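Local coordinates for protein putative mannose-1-phosphate guanylyl transferase (Thermus thermophilus, PDB 2CU2) that probably transfers a guanylyl group from GTP to mannose-1-phosphate, making GDP-mannose, at residues R140-I151 against A175-N186. Sequence-based numbering, arbitrary orientation.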
loop_
_atom_site.group_PDB
_atom_site.type_symbol
_atom_site.label_atom_id
_atom_site.label_comp_id
_atom_site.label_asym_id
_atom_site.label_seq_id
_atom_site.Cartn_x
_atom_site.Cartn_y
_atom_site.Cartn_z
ATOM N N ARG A 140 -10.338 -30.926 14.768
ATOM C CA ARG A 140 -11.017 -31.405 13.572
ATOM C C ARG A 140 -10.652 -30.451 12.433
ATOM O O ARG A 140 -10.867 -29.248 12.531
ATOM C CB ARG A 140 -12.535 -31.402 13.784
ATOM C CG ARG A 140 -13.057 -32.447 14.758
ATOM C CD ARG A 140 -12.862 -33.863 14.223
ATOM N NE ARG A 140 -13.383 -34.863 15.152
ATOM C CZ ARG A 140 -13.196 -36.173 15.029
ATOM N NH1 ARG A 140 -12.497 -36.660 14.009
ATOM N NH2 ARG A 140 -13.699 -37.000 15.935
ATOM N N PRO A 141 -10.088 -30.980 11.338
ATOM C CA PRO A 141 -9.692 -30.159 10.187
ATOM C C PRO A 141 -10.889 -29.523 9.472
ATOM O O PRO A 141 -11.932 -30.154 9.323
ATOM C CB PRO A 141 -8.966 -31.152 9.280
ATOM C CG PRO A 141 -8.558 -32.262 10.205
ATOM C CD PRO A 141 -9.730 -32.390 11.122
ATOM N N THR A 142 -10.735 -28.280 9.029
ATOM C CA THR A 142 -11.813 -27.602 8.314
ATOM C C THR A 142 -11.448 -27.467 6.840
ATOM O O THR A 142 -12.262 -27.044 6.026
ATOM C CB THR A 142 -12.095 -26.197 8.892
ATOM O OG1 THR A 142 -10.873 -25.453 8.988
ATOM C CG2 THR A 142 -12.730 -26.305 10.259
ATOM N N ARG A 143 -10.216 -27.845 6.508
ATOM C CA ARG A 143 -9.718 -27.774 5.136
ATOM C C ARG A 143 -8.479 -28.668 5.002
ATOM O O ARG A 143 -7.781 -28.936 5.983
ATOM C CB ARG A 143 -9.334 -26.334 4.788
ATOM C CG ARG A 143 -8.173 -25.821 5.630
ATOM C CD ARG A 143 -7.731 -24.413 5.253
ATOM N NE ARG A 143 -6.504 -24.065 5.963
ATOM C CZ ARG A 143 -6.434 -23.812 7.268
ATOM N NH1 ARG A 143 -7.526 -23.855 8.023
ATOM N NH2 ARG A 143 -5.262 -23.540 7.823
ATOM N N PRO A 144 -8.179 -29.122 3.774
ATOM C CA PRO A 144 -7.021 -29.983 3.525
ATOM C C PRO A 144 -5.733 -29.166 3.610
ATOM O O PRO A 144 -5.049 -28.980 2.604
ATOM C CB PRO A 144 -7.262 -30.502 2.104
ATOM C CG PRO A 144 -8.087 -29.418 1.411
ATOM C CD PRO A 144 -8.881 -28.824 2.517
ATOM N N GLU A 145 -5.409 -28.677 4.805
ATOM C CA GLU A 145 -4.209 -27.873 4.998
ATOM C C GLU A 145 -2.966 -28.738 4.810
ATOM O O GLU A 145 -2.822 -29.782 5.448
ATOM C CB GLU A 145 -4.207 -27.247 6.396
ATOM C CG GLU A 145 -3.027 -26.322 6.649
ATOM C CD GLU A 145 -2.852 -25.299 5.549
ATOM O OE1 GLU A 145 -3.723 -24.411 5.413
ATOM O OE2 GLU A 145 -1.849 -25.385 4.815
ATOM N N THR A 146 -2.074 -28.294 3.931
ATOM C CA THR A 146 -0.850 -29.034 3.634
ATOM C C THR A 146 0.350 -28.649 4.503
ATOM O O THR A 146 1.360 -29.351 4.507
ATOM C CB THR A 146 -0.445 -28.848 2.162
ATOM O OG1 THR A 146 -0.091 -27.477 1.933
ATOM C CG2 THR A 146 -1.605 -29.220 1.246
ATOM N N GLU A 147 0.246 -27.548 5.240
ATOM C CA GLU A 147 1.353 -27.105 6.080
ATOM C C GLU A 147 1.276 -27.584 7.521
ATOM O O GLU A 147 2.190 -27.349 8.311
ATOM C CB GLU A 147 1.457 -25.578 6.062
ATOM C CG GLU A 147 1.977 -25.023 4.752
ATOM C CD GLU A 147 3.280 -25.680 4.325
ATOM O OE1 GLU A 147 4.235 -25.707 5.130
ATOM O OE2 GLU A 147 3.349 -26.169 3.182
ATOM N N TYR A 148 0.187 -28.255 7.872
ATOM C CA TYR A 148 0.037 -28.749 9.234
ATOM C C TYR A 148 0.417 -30.213 9.348
ATOM O O TYR A 148 0.506 -30.941 8.352
ATOM C CB TYR A 148 -1.411 -28.623 9.709
ATOM C CG TYR A 148 -1.943 -27.222 9.839
ATOM C CD1 TYR A 148 -1.099 -26.117 9.751
ATOM C CD2 TYR A 148 -3.298 -27.001 10.098
ATOM C CE1 TYR A 148 -1.589 -24.820 9.919
ATOM C CE2 TYR A 148 -3.798 -25.711 10.270
ATOM C CZ TYR A 148 -2.937 -24.629 10.179
ATOM O OH TYR A 148 -3.423 -23.359 10.354
ATOM N N GLY A 149 0.650 -30.631 10.583
ATOM C CA GLY A 149 0.930 -32.021 10.852
ATOM C C GLY A 149 -0.422 -32.572 11.272
ATOM O O GLY A 149 -1.275 -31.820 11.754
ATOM N N TYR A 150 -0.634 -33.866 11.079
ATOM C CA TYR A 150 -1.889 -34.503 11.455
ATOM C C TYR A 150 -1.613 -35.634 12.437
ATOM O O TYR A 150 -0.473 -36.075 12.574
ATOM C CB TYR A 150 -2.602 -35.067 10.220
ATOM C CG TYR A 150 -3.146 -34.013 9.273
ATOM C CD1 TYR A 150 -2.289 -33.144 8.595
ATOM C CD2 TYR A 150 -4.520 -33.888 9.054
ATOM C CE1 TYR A 150 -2.784 -32.180 7.724
ATOM C CE2 TYR A 150 -5.028 -32.928 8.181
ATOM C CZ TYR A 150 -4.152 -32.078 7.527
ATOM O OH TYR A 150 -4.638 -31.107 6.699
ATOM N N ILE A 151 -2.663 -36.094 13.114
ATOM C CA ILE A 151 -2.548 -37.185 14.073
ATOM C C ILE A 151 -3.611 -38.253 13.810
ATOM O O ILE A 151 -4.773 -37.929 13.572
ATOM C CB ILE A 151 -2.741 -36.697 15.517
ATOM C CG1 ILE A 151 -1.755 -35.569 15.840
ATOM C CG2 ILE A 151 -2.545 -37.861 16.477
ATOM C CD1 ILE A 151 -1.975 -34.945 17.215
ATOM N N ALA A 175 -3.790 -34.749 2.134
ATOM C CA ALA A 175 -4.507 -34.130 3.244
ATOM C C ALA A 175 -5.998 -34.491 3.217
ATOM O O ALA A 175 -6.625 -34.742 4.238
ATOM C CB ALA A 175 -4.334 -32.612 3.154
ATOM N N LEU A 176 -6.570 -34.466 1.990
ATOM C CA LEU A 176 -7.969 -34.863 1.833
ATOM C C LEU A 176 -8.207 -36.282 2.360
ATOM O O LEU A 176 -9.212 -36.584 2.989
ATOM C CB LEU A 176 -8.322 -34.845 0.338
ATOM C CG LEU A 176 -8.610 -33.456 -0.247
ATOM C CD1 LEU A 176 -8.790 -33.508 -1.760
ATOM C CD2 LEU A 176 -9.882 -32.792 0.273
ATOM N N GLU A 177 -7.260 -37.184 2.016
ATOM C CA GLU A 177 -7.391 -38.574 2.463
ATOM C C GLU A 177 -7.295 -38.683 3.992
ATOM O O GLU A 177 -7.978 -39.476 4.630
ATOM C CB GLU A 177 -6.284 -39.428 1.825
ATOM C CG GLU A 177 -6.687 -40.085 0.500
ATOM C CD GLU A 177 -7.783 -41.107 0.727
ATOM O OE1 GLU A 177 -8.748 -41.098 -0.021
ATOM O OE2 GLU A 177 -7.631 -41.951 1.605
ATOM N N TYR A 178 -6.362 -37.883 4.572
ATOM C CA TYR A 178 -6.224 -37.869 6.030
ATOM C C TYR A 178 -7.574 -37.539 6.680
ATOM O O TYR A 178 -8.002 -38.124 7.667
ATOM C CB TYR A 178 -5.230 -36.766 6.429
ATOM C CG TYR A 178 -3.785 -37.116 6.223
ATOM C CD1 TYR A 178 -3.389 -38.383 5.792
ATOM C CD2 TYR A 178 -2.813 -36.147 6.481
ATOM C CE1 TYR A 178 -2.031 -38.660 5.616
ATOM C CE2 TYR A 178 -1.463 -36.424 6.317
ATOM C CZ TYR A 178 -1.068 -37.678 5.889
ATOM O OH TYR A 178 0.276 -37.965 5.721
ATOM N N ILE A 179 -8.230 -36.512 6.102
ATOM C CA ILE A 179 -9.510 -36.071 6.646
ATOM C C ILE A 179 -10.588 -37.157 6.536
ATOM O O ILE A 179 -11.331 -37.427 7.469
ATOM C CB ILE A 179 -9.925 -34.778 5.930
ATOM C CG1 ILE A 179 -8.903 -33.681 6.236
ATOM C CG2 ILE A 179 -11.293 -34.302 6.453
ATOM C CD1 ILE A 179 -9.252 -32.331 5.620
ATOM N N ARG A 180 -10.672 -37.776 5.341
ATOM C CA ARG A 180 -11.655 -38.844 5.169
ATOM C C ARG A 180 -11.478 -39.946 6.224
ATOM O O ARG A 180 -12.429 -40.532 6.721
ATOM C CB ARG A 180 -11.499 -39.452 3.767
ATOM C CG ARG A 180 -11.833 -38.476 2.636
ATOM C CD ARG A 180 -11.577 -39.086 1.249
ATOM N NE ARG A 180 -11.818 -38.099 0.191
ATOM C CZ ARG A 180 -10.841 -37.887 -0.718
ATOM N NH1 ARG A 180 -9.714 -38.580 -0.672
ATOM N NH2 ARG A 180 -11.022 -36.965 -1.664
ATOM N N LYS A 181 -10.198 -40.251 6.530
ATOM C CA LYS A 181 -9.906 -41.344 7.464
ATOM C C LYS A 181 -10.044 -40.935 8.938
ATOM O O LYS A 181 -9.772 -41.715 9.841
ATOM C CB LYS A 181 -8.470 -41.808 7.230
ATOM C CG LYS A 181 -8.322 -42.707 6.007
ATOM C CD LYS A 181 -6.862 -42.913 5.621
ATOM C CE LYS A 181 -6.697 -43.906 4.469
ATOM N NZ LYS A 181 -5.555 -43.503 3.645
ATOM N N GLY A 182 -10.398 -39.660 9.176
ATOM C CA GLY A 182 -10.640 -39.303 10.569
ATOM C C GLY A 182 -9.403 -38.694 11.247
ATOM O O GLY A 182 -9.315 -38.587 12.463
ATOM N N TYR A 183 -8.409 -38.314 10.423
ATOM C CA TYR A 183 -7.219 -37.668 10.963
ATOM C C TYR A 183 -7.527 -36.261 11.481
ATOM O O TYR A 183 -8.385 -35.555 10.968
ATOM C CB TYR A 183 -6.169 -37.596 9.854
ATOM C CG TYR A 183 -5.596 -38.947 9.613
ATOM C CD1 TYR A 183 -6.393 -40.077 9.767
ATOM C CD2 TYR A 183 -4.262 -39.092 9.230
ATOM C CE1 TYR A 183 -5.868 -41.339 9.531
ATOM C CE2 TYR A 183 -3.734 -40.353 9.003
ATOM C CZ TYR A 183 -4.530 -41.473 9.155
ATOM O OH TYR A 183 -4.014 -42.733 8.918
ATOM N N VAL A 184 -6.821 -35.851 12.555
ATOM C CA VAL A 184 -7.015 -34.494 13.065
ATOM C C VAL A 184 -5.713 -33.683 13.048
ATOM O O VAL A 184 -4.621 -34.224 12.940
ATOM C CB VAL A 184 -7.556 -34.590 14.496
ATOM C CG1 VAL A 184 -8.900 -35.317 14.498
ATOM C CG2 VAL A 184 -6.578 -35.334 15.384
ATOM N N TRP A 185 -5.869 -32.339 13.102
ATOM C CA TRP A 185 -4.702 -31.456 13.084
ATOM C C TRP A 185 -3.937 -31.533 14.409
ATOM O O TRP A 185 -4.511 -31.581 15.493
ATOM C CB TRP A 185 -5.168 -30.009 12.859
ATOM C CG TRP A 185 -5.555 -29.737 11.449
ATOM C CD1 TRP A 185 -5.063 -30.359 10.276
ATOM C CD2 TRP A 185 -6.441 -28.671 11.004
ATOM N NE1 TRP A 185 -5.571 -29.801 9.139
ATOM C CE2 TRP A 185 -6.466 -28.699 9.588
ATOM C CE3 TRP A 185 -7.200 -27.705 11.682
ATOM C CZ2 TRP A 185 -7.254 -27.792 8.895
ATOM C CZ3 TRP A 185 -7.990 -26.793 10.993
ATOM C CH2 TRP A 185 -8.011 -26.841 9.588
ATOM N N ASN A 186 -2.591 -31.574 14.298
ATOM C CA ASN A 186 -1.744 -31.463 15.482
ATOM C C ASN A 186 -1.734 -30.014 15.984
ATOM O O ASN A 186 -1.316 -29.096 15.292
ATOM C CB ASN A 186 -0.323 -31.872 15.069
ATOM C CG ASN A 186 0.595 -31.921 16.265
ATOM O OD1 ASN A 186 0.520 -31.113 17.189
ATOM N ND2 ASN A 186 1.537 -32.879 16.206
HETATM O O HOH W 1 -11.689 -39.313 14.000
HETATM O O HOH W 2 0.120 -28.850 12.930
HETATM O O HOH W 3 1.796 -34.421 13.254
#
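The phenol oxygen of Tyr-150 is gripped twice: Trp-185 NE1 donates to OH over 2.9 Å, almost exactly in the indole plane, and OH donates to a lone pair of Glu-145 O at 2.6 Å. This fixes the indole against the loop from Pro-141 to Tyr-148, which wraps around it. Pro-141 CA sits over the six-membered ring in a CH-pi contact, while on the opposite face Tyr-148 CD2 comes edge-to-face to 3.6 Å from Trp-185 CE2, planes at 86°. Tyr-150 is sandwiched between the edge of Trp-185 and Tyr-178 CD2, 3.5 Å from Tyr-150 CG. With CG between backbone N and carbonyl carbon (chi1 64°), Arg-143 extends to bring NH1 3.4 Å from Trp-185 CH2; its salt bridge to Glu-145 OE1 holds the guanidinium. Tyr-148 OH hydrogen-bonds to Asp-255 OD2. The backbones pair antiparallel: Ile-151 N to Val-184 O (2.7 Å), Val-184 N to Ile-151 O, and Asn-186 N to Gly-149 O. Ala-175 and Leu-176 pack on Pro-144, Ile-179 CD1 on Pro-141 CB. A Schellman motif at Gly-182 ends helix 172-180; strand 184-192 then pairs antiparallel with strands 150-157 and 134-139 in the nucleotidyltransferase sheet.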